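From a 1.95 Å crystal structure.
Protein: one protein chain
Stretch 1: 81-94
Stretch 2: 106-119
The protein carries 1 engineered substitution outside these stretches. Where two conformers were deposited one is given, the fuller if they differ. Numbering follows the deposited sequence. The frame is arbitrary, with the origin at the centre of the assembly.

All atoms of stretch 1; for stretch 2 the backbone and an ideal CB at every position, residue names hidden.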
# COMPACT_ATOMS: atom_id res chain seq x y z
N ILE A 81 -43.27 15.81 -20.79
CA ILE A 81 -42.36 14.69 -20.61
C ILE A 81 -41.33 14.96 -19.49
O ILE A 81 -41.13 14.10 -18.62
CB ILE A 81 -41.66 14.32 -21.94
CG1 ILE A 81 -42.70 13.75 -22.93
CG2 ILE A 81 -40.55 13.29 -21.69
CD1 ILE A 81 -42.22 13.60 -24.36
N LEU A 82 -40.72 16.14 -19.49
CA LEU A 82 -39.72 16.48 -18.47
C LEU A 82 -40.32 16.58 -17.06
O LEU A 82 -39.66 16.23 -16.07
CB LEU A 82 -38.92 17.74 -18.84
CG LEU A 82 -38.07 17.67 -20.13
CD1 LEU A 82 -36.94 18.69 -20.05
CD2 LEU A 82 -37.45 16.30 -20.36
N LYS A 83 -41.57 17.04 -16.98
CA LYS A 83 -42.27 17.14 -15.70
C LYS A 83 -42.53 15.74 -15.15
O LYS A 83 -42.11 15.42 -14.04
CB LYS A 83 -43.59 17.90 -15.86
CG LYS A 83 -44.39 18.04 -14.57
CD LYS A 83 -43.63 18.84 -13.51
CE LYS A 83 -44.43 18.95 -12.22
NZ LYS A 83 -43.69 19.71 -11.18
N ASP A 84 -43.19 14.90 -15.95
CA ASP A 84 -43.50 13.54 -15.53
C ASP A 84 -42.25 12.70 -15.19
O ASP A 84 -42.21 12.03 -14.16
CB ASP A 84 -44.31 12.83 -16.62
CG ASP A 84 -44.55 11.36 -16.30
OD1 ASP A 84 -44.91 11.03 -15.14
OD2 ASP A 84 -44.37 10.52 -17.22
N LYS A 85 -41.23 12.78 -16.05
CA LYS A 85 -40.00 11.97 -15.90
C LYS A 85 -38.88 12.51 -14.97
O LYS A 85 -38.20 11.72 -14.32
CB LYS A 85 -39.40 11.70 -17.28
CG LYS A 85 -40.34 11.01 -18.27
CD LYS A 85 -40.72 9.60 -17.85
CE LYS A 85 -41.51 8.90 -18.96
NZ LYS A 85 -41.91 7.52 -18.58
N LEU A 86 -38.70 13.84 -14.91
CA LEU A 86 -37.65 14.46 -14.09
C LEU A 86 -38.15 15.42 -13.01
O LEU A 86 -37.35 15.91 -12.22
CB LEU A 86 -36.66 15.25 -14.97
CG LEU A 86 -35.83 14.44 -15.97
CD1 LEU A 86 -34.99 15.39 -16.81
CD2 LEU A 86 -34.96 13.41 -15.27
N GLY A 87 -39.45 15.69 -12.97
CA GLY A 87 -39.99 16.63 -11.98
C GLY A 87 -39.58 18.07 -12.23
O GLY A 87 -39.48 18.87 -11.30
N ILE A 88 -39.35 18.40 -13.50
CA ILE A 88 -38.97 19.76 -13.89
C ILE A 88 -40.24 20.54 -14.23
O ILE A 88 -41.05 20.08 -15.04
CB ILE A 88 -38.03 19.74 -15.12
CG1 ILE A 88 -36.74 18.98 -14.80
CG2 ILE A 88 -37.71 21.17 -15.57
CD1 ILE A 88 -35.77 18.86 -15.96
N LYS A 89 -40.39 21.72 -13.62
CA LYS A 89 -41.57 22.57 -13.86
C LYS A 89 -41.65 22.98 -15.32
O LYS A 89 -40.65 23.42 -15.91
CB LYS A 89 -41.54 23.84 -12.98
CG LYS A 89 -41.77 23.59 -11.50
CD LYS A 89 -41.93 24.92 -10.76
CE LYS A 89 -42.37 24.72 -9.31
NZ LYS A 89 -41.39 23.94 -8.50
N LYS A 90 -42.84 22.84 -15.90
CA LYS A 90 -43.09 23.14 -17.32
C LYS A 90 -42.59 24.51 -17.74
O LYS A 90 -42.01 24.65 -18.82
CB LYS A 90 -44.58 23.00 -17.66
CG LYS A 90 -45.11 21.58 -17.47
CD LYS A 90 -46.57 21.45 -17.84
CE LYS A 90 -47.09 20.08 -17.45
NZ LYS A 90 -48.55 19.93 -17.70
N SER A 91 -42.80 25.50 -16.89
CA SER A 91 -42.36 26.87 -17.16
C SER A 91 -40.83 27.00 -17.28
O SER A 91 -40.35 27.84 -18.01
CB SER A 91 -42.90 27.84 -16.09
OG SER A 91 -42.58 27.41 -14.78
N TYR A 92 -40.08 26.17 -16.57
CA TYR A 92 -38.61 26.22 -16.66
C TYR A 92 -38.14 25.60 -17.98
O TYR A 92 -37.29 26.17 -18.67
CB TYR A 92 -37.96 25.53 -15.47
CG TYR A 92 -36.45 25.48 -15.58
CD1 TYR A 92 -35.66 26.60 -15.26
CD2 TYR A 92 -35.80 24.32 -16.01
CE1 TYR A 92 -34.28 26.56 -15.37
CE2 TYR A 92 -34.42 24.27 -16.12
CZ TYR A 92 -33.66 25.39 -15.80
OH TYR A 92 -32.29 25.32 -15.91
N THR A 93 -38.68 24.42 -18.30
CA THR A 93 -38.38 23.72 -19.56
C THR A 93 -38.69 24.65 -20.74
O THR A 93 -37.85 24.84 -21.61
CB THR A 93 -39.21 22.42 -19.71
OG1 THR A 93 -38.86 21.49 -18.67
CG2 THR A 93 -39.00 21.74 -21.07
N LEU A 94 -39.90 25.22 -20.73
CA LEU A 94 -40.33 26.16 -21.78
C LEU A 94 -39.40 27.37 -21.88
O LEU A 94 -39.00 27.75 -22.98
CB LEU A 94 -41.79 26.60 -21.55
CG LEU A 94 -42.84 25.52 -21.82
CD1 LEU A 94 -44.20 25.92 -21.26
CD2 LEU A 94 -42.95 25.20 -23.31
N UNK A 106 -29.44 23.37 -21.95
CA UNK A 106 -29.47 22.34 -20.91
C UNK A 106 -30.65 22.63 -19.97
O UNK A 106 -31.43 23.55 -20.22
CB UNK A 106 -28.15 22.30 -20.14
N UNK A 107 -30.79 21.85 -18.90
CA UNK A 107 -31.94 21.98 -18.01
C UNK A 107 -31.60 21.94 -16.52
O UNK A 107 -32.40 21.45 -15.71
CB UNK A 107 -32.94 20.87 -18.32
N UNK A 108 -30.43 22.47 -16.16
CA UNK A 108 -30.02 22.58 -14.76
C UNK A 108 -29.75 21.28 -14.02
O UNK A 108 -29.55 20.23 -14.63
CB UNK A 108 -31.10 23.34 -13.99
N UNK A 109 -29.79 21.35 -12.68
CA UNK A 109 -29.51 20.18 -11.82
C UNK A 109 -30.41 18.98 -12.07
O UNK A 109 -29.92 17.85 -12.04
CB UNK A 109 -29.64 20.58 -10.35
N UNK A 110 -31.70 19.20 -12.29
CA UNK A 110 -32.61 18.08 -12.57
C UNK A 110 -32.31 17.47 -13.96
O UNK A 110 -32.70 16.34 -14.24
CB UNK A 110 -34.06 18.55 -12.50
N UNK A 111 -31.59 18.22 -14.80
CA UNK A 111 -31.21 17.75 -16.14
C UNK A 111 -29.86 17.07 -16.20
O UNK A 111 -29.37 16.76 -17.30
CB UNK A 111 -31.21 18.93 -17.12
N UNK A 112 -29.26 16.83 -15.03
CA UNK A 112 -27.94 16.20 -14.92
C UNK A 112 -27.99 15.07 -13.91
O UNK A 112 -28.87 15.03 -13.06
CB UNK A 112 -26.88 17.22 -14.52
N UNK A 113 -27.03 14.15 -13.99
CA UNK A 113 -26.97 13.01 -13.09
C UNK A 113 -28.10 12.02 -13.29
O UNK A 113 -28.47 11.29 -12.38
CB UNK A 113 -26.98 13.50 -11.64
N UNK A 114 -28.64 12.00 -14.50
CA UNK A 114 -29.73 11.11 -14.84
C UNK A 114 -29.19 9.71 -15.02
O UNK A 114 -28.21 9.51 -15.74
CB UNK A 114 -30.46 11.58 -16.10
N UNK A 115 -29.85 8.73 -14.40
CA UNK A 115 -29.43 7.34 -14.52
C UNK A 115 -29.69 6.82 -15.92
O UNK A 115 -30.43 7.42 -16.70
CB UNK A 115 -30.15 6.47 -13.49
N UNK A 116 -29.09 5.68 -16.22
CA UNK A 116 -29.23 5.02 -17.51
C UNK A 116 -30.69 4.59 -17.79
O UNK A 116 -31.20 4.79 -18.89
CB UNK A 116 -28.30 3.80 -17.56
N UNK A 117 -31.34 4.02 -16.78
CA UNK A 117 -32.73 3.56 -16.92
C UNK A 117 -33.69 4.70 -17.27
O UNK A 117 -34.55 4.56 -18.14
CB UNK A 117 -33.19 2.89 -15.63
N UNK A 118 -33.54 5.83 -16.58
CA UNK A 118 -34.39 6.99 -16.85
C UNK A 118 -34.08 7.59 -18.23
O UNK A 118 -35.00 7.99 -18.97
CB UNK A 118 -34.20 8.05 -15.76
N UNK A 119 -32.79 7.64 -18.59
CA UNK A 119 -32.37 8.15 -19.91
C UNK A 119 -33.04 7.32 -21.02
O UNK A 119 -33.64 7.88 -21.95
CB UNK A 119 -30.85 8.10 -20.05

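Position 106 points its CA-to-CB bond away from stretch 1, and nothing of that stretch lies within 5.5 Å of the ideal CB. Stretch 1 sets no preference here. The residue is Ser106, with chi1 in p.

At position 107 the CB points sideways. The ideal CB lies 4.2 Å from Ile88 CD1, 4.3 Å from Tyr92 CE2 and 4.9 Å from Leu82 CD1. These neighbours are carbon, so a large apolar or aromatic side chain would suit. Leucine, methionine and phenylalanine are all plausible. The residue is Phe107. Its chi1 of m brings the end of the side chain nearer to stretch 1. Leu82 CD1 sits over one ring face, 4.0 Å from the ring centroid of Phe107, in a CH-pi contact. Thr93 CG2 approaches Phe107 CE2 at 3.8 Å, and Ile88 CD1 packs on Phe107 CB at 4.2 Å. With 100 Å² covered, this is the largest contribution in stretch 2.

Position 108 has positive phi (66°), which favours glycine. Its ideal CB would point toward stretch 1 and stand 3.0 Å from Tyr92 OH, a clash. Both observations argue for glycine. The residue is Gly108. Its N lies at the edge of the Tyr92 ring, 3.4 Å from Tyr92 OH, but the angle is too poor for a hydrogen bond.

Position 109 points away, so many residues would fit. It is Leu109, which makes no contact with stretch 1.

Position 110 points toward stretch 1. Its ideal CB is 3.6 Å from Ile88 CG1 and 4.2 Å from Leu86 O. The first helix of stretch 1 ends at Leu86, and the carbonyls of Leu86 and Gly87 are near. A long side chain with an aliphatic stem would suit: lysine, arginine, glutamine or methionine. The residue is Lys110. Its CB packs on Ile88 CG1 at 3.6 Å. Lys110 CD passes Leu86 O at 3.5 Å, and Lys110 CE passes Gly87 O at 3.4 Å. In both, a side-chain carbon rests against a carbonyl oxygen; the amino group makes no hydrogen bond to stretch 1.

Position 111 would direct a CB sideways, 4.7 Å from Ile88 CD1. A small residue is reasonable, though the backbone does not demand glycine. It is Gly111, whose N donates to Gly108 O at 2.9 Å.

Position 112 points away and is unrestricted by stretch 1; it is Lys112. Position 113 has positive phi (68°), which favours glycine, and it is Gly113.

Position 114 points toward stretch 1, with Leu86 CD2 4.9 Å from the ideal CB. A branched apolar residue such as valine, leucine or isoleucine would suit. It is Ile114, and its CD1 reaches Leu86 CD1 at 4.1 Å.

Position 115 precedes a helix, where serine, threonine, aspartate or asparagine commonly cap. It is Thr115, whose OG1 accepts a weak capping bond from the backbone N of position 118 at 3.4 Å.

Positions 116 and 117 are out of reach. They are Tyr116 and Ser117.

Position 118 points sideways, with Leu86 CD2 5.4 Å from the ideal CB. A medium apolar residue would suit. Val118 CG1 meets Leu86 CD2 at 4.2 Å.

Position 119 points away; it is Lys119.

Stretch 2 (106-119) SFGLKGKGITYSVK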
# COMPACT_ATOMS: atom_id res chain seq x y z
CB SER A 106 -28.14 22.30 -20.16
OG SER A 106 -27.83 23.56 -19.60
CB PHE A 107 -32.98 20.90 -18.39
CG PHE A 107 -33.54 21.06 -19.78
CD1 PHE A 107 -32.90 20.49 -20.88
CD2 PHE A 107 -34.68 21.81 -19.99
CE1 PHE A 107 -33.41 20.65 -22.16
CE2 PHE A 107 -35.19 21.98 -21.27
CZ PHE A 107 -34.56 21.40 -22.36
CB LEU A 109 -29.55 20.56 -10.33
CG LEU A 109 -28.27 21.15 -9.71
CD1 LEU A 109 -27.69 22.30 -10.52
CD2 LEU A 109 -28.58 21.57 -8.28
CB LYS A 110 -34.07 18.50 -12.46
CG LYS A 110 -34.52 18.86 -11.04
CD LYS A 110 -36.04 18.95 -10.96
CE LYS A 110 -36.55 19.28 -9.56
NZ LYS A 110 -36.37 20.70 -9.18
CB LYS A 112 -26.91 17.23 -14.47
CG LYS A 112 -26.73 18.37 -15.45
CD LYS A 112 -25.63 19.32 -15.01
CE LYS A 112 -25.29 20.29 -16.13
NZ LYS A 112 -24.13 21.17 -15.79
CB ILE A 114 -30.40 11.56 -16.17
CG1 ILE A 114 -30.91 12.99 -16.06
CG2 ILE A 114 -31.52 10.59 -16.54
CD1 ILE A 114 -31.34 13.61 -17.38
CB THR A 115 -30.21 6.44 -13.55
OG1 THR A 115 -31.61 6.48 -13.89
CG2 THR A 115 -30.01 6.88 -12.09
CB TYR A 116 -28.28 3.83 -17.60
CG TYR A 116 -28.45 2.95 -18.81
CD1 TYR A 116 -27.90 3.32 -20.05
CD2 TYR A 116 -29.13 1.73 -18.73
CE1 TYR A 116 -28.05 2.51 -21.18
CE2 TYR A 116 -29.27 0.91 -19.85
CZ TYR A 116 -28.73 1.31 -21.07
OH TYR A 116 -28.87 0.50 -22.18
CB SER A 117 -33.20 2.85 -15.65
OG SER A 117 -34.48 2.26 -15.82
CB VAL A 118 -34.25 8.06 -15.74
CG1 VAL A 118 -35.05 9.31 -16.07
CG2 VAL A 118 -34.68 7.50 -14.39
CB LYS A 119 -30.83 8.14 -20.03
CG LYS A 119 -30.28 8.71 -21.33
CD LYS A 119 -30.08 7.70 -22.45
CE LYS A 119 -28.82 6.88 -22.26
NZ LYS A 119 -28.60 5.94 -23.39
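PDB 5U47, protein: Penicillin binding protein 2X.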